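Local structure of methylocystis parvus OBBP MbnE (Methylocystis parvus OBBP, 5ICQ) at residues Asp335-Glu340 / Leu422-Ala427; Lys364-Glu369 / Arg559-Gly564; Ser370-Ser375 / Thr552-Tyr557; Ala393-Ile398 / Ser563-Val568; Trp513-Ala518 / Gly528-Ala533. The protein probably binds the copper-chelating peptide methanobactin in the periplasm and serves its uptake as a family 5 extracellular solute-binding protein. One frame throughout, in Å; residues are numbered along the deposited sequence.

The five contacts lie in the part of the chain built around the mixed sheet that contains strands 322-326 and 567-572. Interactions 2 and 3 share helix 547-563, their centres about 8 Å apart, and both receive the loop that follows strand 361-362. Interaction 4 takes over Ser-563 and Gly-564 between that helix and strand 567-572; its centre is also about 8 Å from that of interaction 2. Interaction 1 has its centre about 12 Å from that of interaction 4 and is tied to it through the Glu-340 to Arg-395 salt bridge. Interaction 5 is nested in sequence inside the loops closed by 2, 3 and 4. Helix 547-563 thus brings the loops of interactions 2 and 3 together, with 1, 4 and 5 around it.

Interaction 1 (Asp335-Glu340 / Leu422-Ala427); sequences DARLRE and LDLLAA
Asp-335 OD1 is gripped twice by Arg-337, the residue whose guanidinium lies against Ala-427 of the partner helix. Arg-337 N reaches the oxygen at 2.8 Å as a capping bond on its anti side, while Arg-337 NE takes the syn lone pair of OD1 in a nearly straight bond (169°). Arg-337 NH2 meets Asp-335 OD2 at 2.8 Å, also syn, so NE and NH2 form a side-on salt bridge that holds the guanidinium edge-on and nearly coplanar with the two oxygens. A bend at chi3 (-63°) folds the arginine back to this N-cap residue. One face of the guanidinium then lies under Ala-427 O, a close approach without a hydrogen bond.

Elsewhere leucine methyls do most of the touching. Leu-424 CD1 sits 3.6 Å from Glu-340 CG and 3.7 Å from Arg-337 O, with its CD2 beside Arg-337 CB. Leu-425 CD2 comes to 3.6 Å from Leu-338 CG. The extended chain of Glu-340 carries its carboxylate past Leu-424 to a salt bridge with Arg-395. With axes 8.5 Å apart and running at 165°, the two segments form an antiparallel helix pair, capped at the N-terminus of helix 336-343.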
# COMPACT_ATOMS: atom_id res chain seq x y z
N ASP A 335 -9.14 27.06 8.61
CA ASP A 335 -8.63 27.19 9.98
C ASP A 335 -8.47 25.80 10.61
O ASP A 335 -9.45 25.06 10.76
CB ASP A 335 -9.57 28.07 10.80
CG ASP A 335 -8.97 28.50 12.15
OD1 ASP A 335 -8.22 27.72 12.77
OD2 ASP A 335 -9.26 29.63 12.59
N ALA A 336 -7.24 25.45 10.99
CA ALA A 336 -6.99 24.12 11.57
C ALA A 336 -7.78 23.91 12.86
O ALA A 336 -8.06 22.76 13.23
CB ALA A 336 -5.50 23.90 11.84
N ARG A 337 -8.10 24.99 13.57
CA ARG A 337 -8.86 24.86 14.81
C ARG A 337 -10.29 24.43 14.53
O ARG A 337 -10.86 23.63 15.28
CB ARG A 337 -8.86 26.19 15.58
CG ARG A 337 -7.51 26.61 16.14
CD ARG A 337 -7.54 28.06 16.64
NE ARG A 337 -7.81 29.00 15.56
CZ ARG A 337 -7.73 30.33 15.69
NH1 ARG A 337 -7.38 30.86 16.86
NH2 ARG A 337 -8.00 31.12 14.66
N LEU A 338 -10.88 24.97 13.46
CA LEU A 338 -12.22 24.51 13.06
C LEU A 338 -12.18 23.07 12.57
O LEU A 338 -13.11 22.29 12.85
CB LEU A 338 -12.81 25.43 11.99
CG LEU A 338 -14.21 25.08 11.45
CD1 LEU A 338 -15.00 26.35 11.12
CD2 LEU A 338 -14.14 24.19 10.21
N ARG A 339 -11.15 22.69 11.80
CA ARG A 339 -11.06 21.30 11.36
C ARG A 339 -10.94 20.37 12.56
O ARG A 339 -11.58 19.31 12.58
CB ARG A 339 -9.88 21.11 10.40
CG ARG A 339 -9.98 22.03 9.18
CD ARG A 339 -9.00 21.66 8.06
NE ARG A 339 -7.59 21.81 8.45
CZ ARG A 339 -6.82 22.84 8.15
NH1 ARG A 339 -7.33 23.89 7.49
NH2 ARG A 339 -5.54 22.85 8.52
N GLU A 340 -10.11 20.73 13.54
CA GLU A 340 -10.00 19.91 14.75
C GLU A 340 -11.34 19.79 15.46
O GLU A 340 -11.75 18.69 15.87
CB GLU A 340 -8.95 20.48 15.71
CG GLU A 340 -8.93 19.70 17.04
CD GLU A 340 -7.76 20.05 17.95
OE1 GLU A 340 -7.05 21.04 17.71
OE2 GLU A 340 -7.54 19.29 18.93
N LEU A 422 -17.36 23.41 20.50
CA LEU A 422 -17.83 24.79 20.44
C LEU A 422 -16.82 25.76 21.03
O LEU A 422 -16.68 26.89 20.53
CB LEU A 422 -19.18 24.90 21.17
CG LEU A 422 -20.31 24.21 20.42
CD1 LEU A 422 -21.55 24.06 21.30
CD2 LEU A 422 -20.63 25.01 19.16
N ASP A 423 -16.09 25.36 22.08
CA ASP A 423 -15.06 26.24 22.63
C ASP A 423 -13.96 26.48 21.61
O ASP A 423 -13.49 27.62 21.46
CB ASP A 423 -14.48 25.65 23.92
CG ASP A 423 -15.49 25.63 25.06
OD1 ASP A 423 -16.57 26.24 24.94
OD2 ASP A 423 -15.20 24.98 26.09
N LEU A 424 -13.51 25.43 20.92
CA LEU A 424 -12.52 25.61 19.86
C LEU A 424 -13.05 26.49 18.75
O LEU A 424 -12.34 27.37 18.24
CB LEU A 424 -12.10 24.26 19.28
CG LEU A 424 -10.71 23.71 19.55
CD1 LEU A 424 -10.51 22.43 18.75
CD2 LEU A 424 -9.64 24.75 19.22
N LEU A 425 -14.29 26.23 18.31
CA LEU A 425 -14.89 27.04 17.26
C LEU A 425 -14.97 28.50 17.66
O LEU A 425 -14.72 29.40 16.85
CB LEU A 425 -16.27 26.48 16.91
CG LEU A 425 -16.17 25.11 16.21
CD1 LEU A 425 -17.48 24.32 16.26
CD2 LEU A 425 -15.68 25.31 14.75
N ALA A 426 -15.33 28.77 18.92
CA ALA A 426 -15.37 30.16 19.40
C ALA A 426 -14.02 30.84 19.25
O ALA A 426 -13.94 31.99 18.82
CB ALA A 426 -15.85 30.19 20.86
N ALA A 427 -12.94 30.11 19.56
CA ALA A 427 -11.59 30.65 19.35
C ALA A 427 -11.31 30.90 17.87
O ALA A 427 -10.56 31.82 17.53
CB ALA A 427 -10.56 29.69 19.94

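Interaction 2 (Lys364-Glu369 / Arg559-Gly564); sequences KSFFDE and RVLLSG
Phe-366 reaches from the loop onto Leu-561 and Leu-562 of helix 547-563. Its CB points at the helix, and with chi1 at -76° CG stands anti to the carbonyl carbon, which lays the ring across the two leucines. CG meets Leu-561 CD1 at 3.9 Å. Next along the rim, CD1 of Phe-366 lies between Leu-561 CB and Leu-562 CD2. The next carbon, CE1, makes the closest approaches, 3.7 Å to Leu-561 CB and 3.8 Å to Leu-562 CD2. At the far end, CZ of Phe-366 packs on Val-567 of the following strand, and CE2 comes to Trp-513.

The Leu-561 methyl CD1 stands over one face of the ring, 4.0 Å from its centroid and 17° off the normal, a CH-pi contact. Leu-562 instead runs past the ring in the opposite direction, and its CD1 extends to Lys-364 O at 3.9 Å. Polar ties lie beside the apolar patch: Ser-365 OG accepts from Phe-367 N in an ST turn and also bonds to Asp-558, on the preceding turn of the helix, whose other carboxylate oxygen takes Phe-366 N. Within the helix, Arg-559 O receives Ser-563 N and Ser-563 OG from opposite faces of its carbonyl plane. The meeting surface is therefore hydrophobic, ring and methyls fitted by shape, while the bonds to Asp-558 probably orient the loop.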
# COMPACT_ATOMS: atom_id res chain seq x y z
N LYS A 364 -5.55 6.03 14.34
CA LYS A 364 -5.05 7.11 15.18
C LYS A 364 -3.80 7.77 14.63
O LYS A 364 -3.29 8.71 15.25
CB LYS A 364 -4.76 6.57 16.60
CG LYS A 364 -5.95 5.89 17.23
CD LYS A 364 -5.84 5.80 18.75
CE LYS A 364 -4.89 4.71 19.19
NZ LYS A 364 -5.06 4.40 20.65
N SER A 365 -3.29 7.32 13.49
CA SER A 365 -2.00 7.75 12.99
C SER A 365 -1.96 7.47 11.50
O SER A 365 -2.69 6.60 11.01
CB SER A 365 -0.86 7.01 13.73
OG SER A 365 0.36 7.08 13.02
N PHE A 366 -1.13 8.23 10.78
CA PHE A 366 -0.91 7.89 9.38
C PHE A 366 -0.06 6.64 9.20
O PHE A 366 0.02 6.12 8.09
CB PHE A 366 -0.27 9.08 8.64
CG PHE A 366 -1.25 10.17 8.35
CD1 PHE A 366 -1.50 11.16 9.28
CD2 PHE A 366 -1.99 10.15 7.17
CE1 PHE A 366 -2.46 12.16 9.03
CE2 PHE A 366 -2.93 11.13 6.90
CZ PHE A 366 -3.16 12.14 7.83
N PHE A 367 0.57 6.15 10.27
CA PHE A 367 1.34 4.91 10.24
C PHE A 367 0.97 4.10 11.48
O PHE A 367 1.81 3.77 12.32
CB PHE A 367 2.84 5.20 10.17
CG PHE A 367 3.21 6.04 8.99
CD1 PHE A 367 3.50 5.45 7.77
CD2 PHE A 367 3.21 7.43 9.09
CE1 PHE A 367 3.80 6.23 6.67
CE2 PHE A 367 3.52 8.21 8.00
CZ PHE A 367 3.81 7.61 6.78
N ASP A 368 -0.32 3.77 11.60
CA ASP A 368 -0.86 3.30 12.86
C ASP A 368 -0.40 1.87 13.17
O ASP A 368 -0.08 1.09 12.27
CB ASP A 368 -2.40 3.37 12.83
CG ASP A 368 -3.01 3.51 14.20
OD1 ASP A 368 -2.25 3.70 15.17
OD2 ASP A 368 -4.25 3.44 14.32
N GLU A 369 -0.38 1.55 14.46
CA GLU A 369 -0.05 0.21 14.95
C GLU A 369 1.31 -0.26 14.44
O GLU A 369 1.46 -1.37 13.93
CB GLU A 369 -1.15 -0.79 14.58
CG GLU A 369 -2.52 -0.41 15.10
CD GLU A 369 -3.44 -1.62 15.16
OE1 GLU A 369 -4.59 -1.51 14.70
OE2 GLU A 369 -3.00 -2.67 15.67
N ARG A 559 3.46 13.49 13.35
CA ARG A 559 2.98 14.56 14.22
C ARG A 559 2.58 15.80 13.43
O ARG A 559 1.58 16.45 13.76
CB ARG A 559 4.04 14.93 15.26
CG ARG A 559 4.55 13.72 16.04
CD ARG A 559 5.39 14.10 17.26
NE ARG A 559 6.14 12.92 17.67
CZ ARG A 559 5.76 12.10 18.65
NH1 ARG A 559 4.62 12.34 19.29
NH2 ARG A 559 6.49 11.03 18.94
N VAL A 560 3.36 16.16 12.41
CA VAL A 560 3.03 17.35 11.62
C VAL A 560 1.75 17.14 10.83
O VAL A 560 0.87 18.01 10.79
CB VAL A 560 4.21 17.73 10.71
CG1 VAL A 560 3.81 18.86 9.76
CG2 VAL A 560 5.44 18.15 11.55
N LEU A 561 1.60 15.98 10.19
CA LEU A 561 0.37 15.69 9.46
C LEU A 561 -0.84 15.72 10.38
O LEU A 561 -1.86 16.33 10.06
CB LEU A 561 0.47 14.33 8.77
CG LEU A 561 1.42 14.19 7.58
CD1 LEU A 561 1.31 12.76 7.03
CD2 LEU A 561 1.07 15.23 6.51
N LEU A 562 -0.75 15.02 11.51
CA LEU A 562 -1.89 14.97 12.42
C LEU A 562 -2.24 16.35 12.95
O LEU A 562 -3.42 16.67 13.14
CB LEU A 562 -1.61 14.01 13.58
CG LEU A 562 -1.51 12.54 13.19
CD1 LEU A 562 -0.91 11.69 14.34
CD2 LEU A 562 -2.89 12.01 12.82
N SER A 563 -1.22 17.18 13.22
CA SER A 563 -1.45 18.50 13.80
C SER A 563 -2.12 19.46 12.84
O SER A 563 -2.59 20.52 13.29
CB SER A 563 -0.12 19.12 14.27
OG SER A 563 0.36 18.41 15.39
N GLY A 564 -2.17 19.14 11.56
CA GLY A 564 -2.90 19.95 10.61
C GLY A 564 -4.38 19.66 10.54
O GLY A 564 -5.13 20.47 9.99

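Interaction 3 (Ser370-Ser375 / Thr552-Tyr557); sequences SELSSS and TAVRAY
With CG of Arg-555 anti to the carbonyl carbon (chi1 -75°) and the chain extended from CG to NE, the guanidinium is carried along the loop to Glu-371 O. That carbonyl belongs to a type I beta turn from Ser-370 to Ser-373, which thus docks against helix 547-563. NE of Arg-555 binds Glu-371 O at 2.9 Å, nearly along the C=O axis, and NH2 of Arg-555 reaches the same oxygen at 3.0 Å on a lone pair in the carbonyl plane. Both donors lie side-on and the oxygen is close to the guanidinium plane, so one acceptor fixes the rotation of the whole group.

The turn is braced from within. Ser-373 N bonds back to Ser-370 O, and Ser-370 OG accepts from Leu-372 N in an ST turn. Ser-373 OG likewise accepts from Ser-375 N in a second ST turn. Beside the arginine, Leu-372 CB packs 3.8 Å from Val-554 CG1, the two side chains crossing at a slant with Leu-372 CD2 near Val-554 CB. Ser-374 sets its CB against Arg-555 O, at 3.7 Å, while its hydroxyl turns to Asp-558. One polar atom is left buried without a partner: Leu-372 O, against which Arg-555 CG presses at 3.4 Å.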
# COMPACT_ATOMS: atom_id res chain seq x y z
N SER A 370 2.31 0.60 14.56
CA SER A 370 3.63 0.24 14.06
C SER A 370 4.67 1.11 14.74
O SER A 370 4.35 2.07 15.44
CB SER A 370 3.71 0.38 12.53
OG SER A 370 4.15 1.67 12.13
N GLU A 371 5.93 0.75 14.51
CA GLU A 371 7.04 1.50 15.09
C GLU A 371 7.13 2.91 14.52
O GLU A 371 7.80 3.76 15.13
CB GLU A 371 8.36 0.78 14.82
CG GLU A 371 8.91 1.10 13.45
CD GLU A 371 10.01 0.17 13.02
OE1 GLU A 371 10.03 -0.18 11.82
OE2 GLU A 371 10.86 -0.20 13.86
N LEU A 372 6.51 3.17 13.36
CA LEU A 372 6.56 4.49 12.74
C LEU A 372 5.56 5.46 13.33
O LEU A 372 5.62 6.65 13.01
CB LEU A 372 6.31 4.38 11.23
CG LEU A 372 7.29 3.49 10.45
CD1 LEU A 372 6.86 3.43 8.99
CD2 LEU A 372 8.71 4.02 10.57
N SER A 373 4.65 4.98 14.17
CA SER A 373 3.53 5.79 14.65
C SER A 373 3.98 6.77 15.73
O SER A 373 4.77 6.43 16.61
CB SER A 373 2.45 4.87 15.22
OG SER A 373 1.34 5.62 15.63
N SER A 374 3.44 8.00 15.68
CA SER A 374 3.61 8.93 16.79
C SER A 374 2.63 8.69 17.93
O SER A 374 2.77 9.30 18.98
CB SER A 374 3.47 10.38 16.31
OG SER A 374 2.14 10.66 15.90
N SER A 375 1.66 7.79 17.75
CA SER A 375 0.54 7.66 18.67
C SER A 375 1.02 7.16 20.03
O SER A 375 1.67 6.11 20.12
CB SER A 375 -0.50 6.72 18.08
OG SER A 375 -1.53 6.44 19.01
N THR A 552 12.76 8.11 13.42
CA THR A 552 12.65 9.44 14.01
C THR A 552 11.92 10.39 13.08
O THR A 552 10.97 11.09 13.48
CB THR A 552 14.05 9.97 14.34
OG1 THR A 552 14.67 9.11 15.30
CG2 THR A 552 13.98 11.37 14.93
N ALA A 553 12.35 10.44 11.82
CA ALA A 553 11.77 11.39 10.87
C ALA A 553 10.31 11.07 10.58
O ALA A 553 9.49 11.99 10.43
CB ALA A 553 12.59 11.41 9.58
N VAL A 554 9.96 9.79 10.45
CA VAL A 554 8.57 9.46 10.12
C VAL A 554 7.65 9.77 11.30
O VAL A 554 6.53 10.25 11.11
CB VAL A 554 8.45 7.98 9.69
CG1 VAL A 554 6.99 7.62 9.41
CG2 VAL A 554 9.28 7.73 8.45
N ARG A 555 8.10 9.49 12.52
CA ARG A 555 7.30 9.87 13.69
C ARG A 555 7.08 11.38 13.73
O ARG A 555 5.95 11.84 13.97
CB ARG A 555 7.98 9.41 14.98
CG ARG A 555 7.87 7.92 15.23
CD ARG A 555 8.60 7.52 16.49
NE ARG A 555 8.57 6.08 16.69
CZ ARG A 555 9.13 5.45 17.72
NH1 ARG A 555 9.77 6.15 18.66
NH2 ARG A 555 9.06 4.13 17.81
N ALA A 556 8.13 12.17 13.51
CA ALA A 556 7.95 13.62 13.48
C ALA A 556 7.02 14.04 12.34
O ALA A 556 6.18 14.93 12.50
CB ALA A 556 9.30 14.33 13.35
N TYR A 557 7.18 13.42 11.18
CA TYR A 557 6.29 13.67 10.05
C TYR A 557 4.83 13.36 10.40
O TYR A 557 3.92 14.15 10.09
CB TYR A 557 6.78 12.82 8.87
CG TYR A 557 5.92 12.78 7.63
CD1 TYR A 557 5.61 13.93 6.93
CD2 TYR A 557 5.48 11.57 7.12
CE1 TYR A 557 4.84 13.88 5.77
CE2 TYR A 557 4.73 11.50 5.96
CZ TYR A 557 4.41 12.67 5.29
OH TYR A 557 3.64 12.62 4.13

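Interaction 4 (Ala393-Ile398 / Ser563-Val568); sequences AVRAEI and SGFYVV. With SO4 (sulfate ion), chain D.
A helix N-terminus meets the C-terminal part of another helix here: the start of helix 396-399 is held on the Ser-563 hydroxyl, near the end of helix 547-563 and ahead of strand 567-572. Arg-395, the N-cap residue, donates its backbone N to Ser-563 OG at 3.0 Å (159°). The hydroxyl, already bonded to Arg-559 O, thereby links the two helices. Around it lie Val-394 CA at 3.4 Å and Ile-398 CD1, also at 3.4 Å, so carbon atoms lie close beside the hydroxyl; Ala-393 O touches Ser-563 CB.

Phe-565, which leaves the helix with positive phi, sends its ring to the same region. Arg-395 CD and Glu-397 OE2 meet it at the rim, the latter 3.8 Å from Phe-565 CZ, and Ile-398 CD1 reaches CZ from an oblique direction. Bends at chi2 and chi3 (68°) of Arg-395 turn its guanidinium away from the ring toward a sulfate, probably from the crystallisation liquor. NE of Arg-395 holds sulfate O2 at 2.8 Å, and NH2 binds both O2 and O3. Ala-396 N donates to sulfate O4, also at 2.8 Å, so the anion lies at the first turn of the helix, where the exposed N-H and the local dipole would probably favour an anion. The same arginine ties the site to helix 336-343 through Glu-340. The arrangement is that of an anion bound at a helix N-terminus by a main-chain N-H together with an arginine side chain.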
# COMPACT_ATOMS: atom_id res chain seq x y z
N ALA A 393 4.43 23.97 13.95
CA ALA A 393 3.91 22.87 13.15
C ALA A 393 3.16 21.81 13.96
O ALA A 393 2.27 21.16 13.42
CB ALA A 393 5.05 22.20 12.37
N VAL A 394 3.51 21.59 15.23
CA VAL A 394 2.96 20.45 15.97
C VAL A 394 2.25 20.96 17.22
O VAL A 394 2.83 21.74 17.99
CB VAL A 394 4.06 19.44 16.35
CG1 VAL A 394 3.45 18.27 17.16
CG2 VAL A 394 4.74 18.91 15.08
N ARG A 395 1.02 20.52 17.44
CA ARG A 395 0.29 20.87 18.65
C ARG A 395 0.88 20.15 19.86
O ARG A 395 1.31 18.99 19.76
CB ARG A 395 -1.20 20.53 18.50
CG ARG A 395 -1.94 21.39 17.46
CD ARG A 395 -3.34 21.76 17.96
NE ARG A 395 -3.30 22.68 19.09
CZ ARG A 395 -4.33 22.94 19.89
NH1 ARG A 395 -5.50 22.35 19.69
NH2 ARG A 395 -4.19 23.80 20.90
N ALA A 396 0.87 20.82 21.02
CA ALA A 396 1.47 20.24 22.22
C ALA A 396 0.88 18.88 22.55
O ALA A 396 1.60 17.96 22.97
CB ALA A 396 1.31 21.19 23.42
N GLU A 397 -0.44 18.72 22.37
CA GLU A 397 -1.10 17.45 22.68
C GLU A 397 -0.53 16.32 21.84
O GLU A 397 -0.40 15.18 22.30
CB GLU A 397 -2.62 17.59 22.46
CG GLU A 397 -3.01 18.00 21.01
CD GLU A 397 -4.49 18.29 20.81
OE1 GLU A 397 -5.31 18.05 21.73
OE2 GLU A 397 -4.84 18.76 19.70
N ILE A 398 -0.16 16.63 20.60
CA ILE A 398 0.42 15.61 19.72
C ILE A 398 1.92 15.46 19.96
O ILE A 398 2.46 14.34 19.90
CB ILE A 398 0.08 15.99 18.26
CG1 ILE A 398 -1.42 15.74 18.03
CG2 ILE A 398 0.94 15.20 17.27
CD1 ILE A 398 -1.99 16.36 16.77
N SER A 563 -1.22 17.18 13.22
CA SER A 563 -1.45 18.50 13.80
C SER A 563 -2.12 19.46 12.84
O SER A 563 -2.59 20.52 13.29
CB SER A 563 -0.12 19.12 14.27
OG SER A 563 0.36 18.41 15.39
N GLY A 564 -2.17 19.14 11.56
CA GLY A 564 -2.90 19.95 10.61
C GLY A 564 -4.38 19.66 10.54
O GLY A 564 -5.13 20.47 9.99
N PHE A 565 -4.82 18.52 11.08
CA PHE A 565 -6.23 18.14 11.02
C PHE A 565 -6.77 18.26 9.60
O PHE A 565 -7.84 18.83 9.35
CB PHE A 565 -7.05 18.97 12.02
CG PHE A 565 -6.59 18.76 13.43
CD1 PHE A 565 -7.05 17.67 14.16
CD2 PHE A 565 -5.60 19.57 13.99
CE1 PHE A 565 -6.58 17.43 15.46
CE2 PHE A 565 -5.13 19.34 15.28
CZ PHE A 565 -5.62 18.27 16.01
N TYR A 566 -5.99 17.73 8.65
CA TYR A 566 -6.41 17.71 7.26
C TYR A 566 -7.48 16.67 7.02
O TYR A 566 -8.23 16.77 6.03
CB TYR A 566 -5.21 17.43 6.35
CG TYR A 566 -4.11 18.46 6.50
CD1 TYR A 566 -4.27 19.75 6.02
CD2 TYR A 566 -2.92 18.13 7.15
CE1 TYR A 566 -3.25 20.71 6.18
CE2 TYR A 566 -1.91 19.07 7.31
CZ TYR A 566 -2.09 20.35 6.82
OH TYR A 566 -1.07 21.26 6.98
N VAL A 567 -7.55 15.66 7.88
CA VAL A 567 -8.48 14.55 7.71
C VAL A 567 -9.13 14.28 9.05
O VAL A 567 -8.57 14.61 10.11
CB VAL A 567 -7.79 13.26 7.19
CG1 VAL A 567 -7.00 13.52 5.93
CG2 VAL A 567 -6.87 12.70 8.24
N VAL A 568 -10.33 13.71 9.02
CA VAL A 568 -10.92 13.08 10.19
C VAL A 568 -10.66 11.58 10.05
O VAL A 568 -11.28 10.94 9.18
CB VAL A 568 -12.42 13.37 10.32
CG1 VAL A 568 -12.98 12.72 11.60
CG2 VAL A 568 -12.65 14.87 10.34
S SO4 D . -0.72 24.35 21.14
O1 SO4 D . -0.33 25.59 21.79
O2 SO4 D . -1.47 24.65 19.92
O3 SO4 D . -1.55 23.57 22.05
O4 SO4 D . 0.49 23.61 20.81

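Interaction 5 (Trp513-Ala518 / Gly528-Ala533); sequences WSSATA and GAASPA
Ala-529 CB lies in the plane of the Trp-513 ring at its edge, 3.6 Å from CE3 and close to CZ3, an apolar contact. With chi1 at -67° the indole swings back toward Ala-529 although its CB points the other way. The ring is further fixed by stacking on Tyr-499 and by meeting Phe-366 with the planes nearly perpendicular. Ala-518 CB also nestles against the main chain of the second segment, 3.3 Å from Ala-529 O and 3.7 Å from Gly-528 C. It also touches Ala-530 CB. Gly-528 adopts backbone angles (phi 75°) at which a CB would jam against the preceding carbonyl.

A water links the segments: water 1 bonds to Trp-513 O at 2.8 Å and accepts from Ser-531 N, also at 2.8 Å, bridging the two backbones. Ser-515 OG packs on Ala-530 CA at 3.2 Å, and its hydrogen bond goes to Asp-535.

Local bonds shape each segment. In the first, Thr-517 N and Ala-518 N bond to Ser-514 O and Ser-515 O. In the second, Ser-531 OG accepts weakly from Ala-533 N and also from Ile-534 N. The arrangement is an N-cap: a serine before Pro-532 opens helix 532-543, with the loop that follows helix 508-513 folded against it.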
# COMPACT_ATOMS: atom_id res chain seq x y z
N TRP A 513 1.11 14.87 -0.13
CA TRP A 513 1.13 15.91 0.90
C TRP A 513 1.99 17.13 0.60
O TRP A 513 1.94 18.08 1.39
CB TRP A 513 1.59 15.32 2.26
CG TRP A 513 0.60 14.34 2.81
CD1 TRP A 513 0.72 12.97 2.88
CD2 TRP A 513 -0.70 14.65 3.35
NE1 TRP A 513 -0.43 12.42 3.43
CE2 TRP A 513 -1.31 13.44 3.73
CE3 TRP A 513 -1.40 15.85 3.56
CZ2 TRP A 513 -2.58 13.38 4.31
CZ3 TRP A 513 -2.67 15.80 4.13
CH2 TRP A 513 -3.25 14.57 4.49
N SER A 514 2.75 17.17 -0.49
CA SER A 514 3.66 18.29 -0.72
C SER A 514 2.90 19.52 -1.21
O SER A 514 1.87 19.42 -1.87
CB SER A 514 4.76 17.94 -1.72
OG SER A 514 4.22 17.88 -3.03
N SER A 515 3.45 20.70 -0.87
CA SER A 515 2.89 21.95 -1.38
C SER A 515 2.83 21.95 -2.90
O SER A 515 1.91 22.52 -3.50
CB SER A 515 3.75 23.13 -0.92
OG SER A 515 3.77 23.23 0.50
N ALA A 516 3.83 21.34 -3.54
CA ALA A 516 3.91 21.34 -5.01
C ALA A 516 2.71 20.66 -5.65
O ALA A 516 2.32 21.03 -6.77
CB ALA A 516 5.21 20.66 -5.46
N THR A 517 2.10 19.68 -4.98
CA THR A 517 0.97 18.98 -5.57
C THR A 517 -0.37 19.43 -5.00
O THR A 517 -1.41 18.90 -5.42
CB THR A 517 1.10 17.47 -5.37
OG1 THR A 517 1.15 17.16 -3.97
CG2 THR A 517 2.36 16.94 -6.07
N ALA A 518 -0.37 20.39 -4.07
CA ALA A 518 -1.62 20.79 -3.43
C ALA A 518 -2.63 21.38 -4.42
O ALA A 518 -3.84 21.32 -4.17
CB ALA A 518 -1.34 21.82 -2.33
N GLY A 528 -5.28 19.57 -0.11
CA GLY A 528 -4.61 20.81 -0.46
C GLY A 528 -3.61 21.27 0.58
O GLY A 528 -3.42 22.48 0.75
N ALA A 529 -2.97 20.34 1.27
CA ALA A 529 -1.97 20.69 2.27
C ALA A 529 -0.78 21.35 1.60
O ALA A 529 -0.24 20.82 0.63
CB ALA A 529 -1.52 19.45 3.04
N ALA A 530 -0.37 22.52 2.11
CA ALA A 530 0.77 23.25 1.53
C ALA A 530 1.52 23.90 2.70
O ALA A 530 1.36 25.09 2.98
CB ALA A 530 0.32 24.27 0.49
N SER A 531 2.35 23.10 3.37
CA SER A 531 3.00 23.49 4.62
C SER A 531 4.50 23.32 4.47
O SER A 531 4.97 22.23 4.11
CB SER A 531 2.50 22.62 5.78
OG SER A 531 3.45 22.61 6.83
N PRO A 532 5.30 24.36 4.73
CA PRO A 532 6.75 24.17 4.69
C PRO A 532 7.23 23.10 5.65
O PRO A 532 8.24 22.45 5.38
CB PRO A 532 7.31 25.56 5.05
CG PRO A 532 6.20 26.52 4.72
CD PRO A 532 4.91 25.76 4.98
N ALA A 533 6.55 22.93 6.79
CA ALA A 533 6.97 21.91 7.76
C ALA A 533 6.69 20.50 7.25
O ALA A 533 7.47 19.58 7.48
CB ALA A 533 6.28 22.14 9.10
O HOH W 1 2.81 20.52 2.37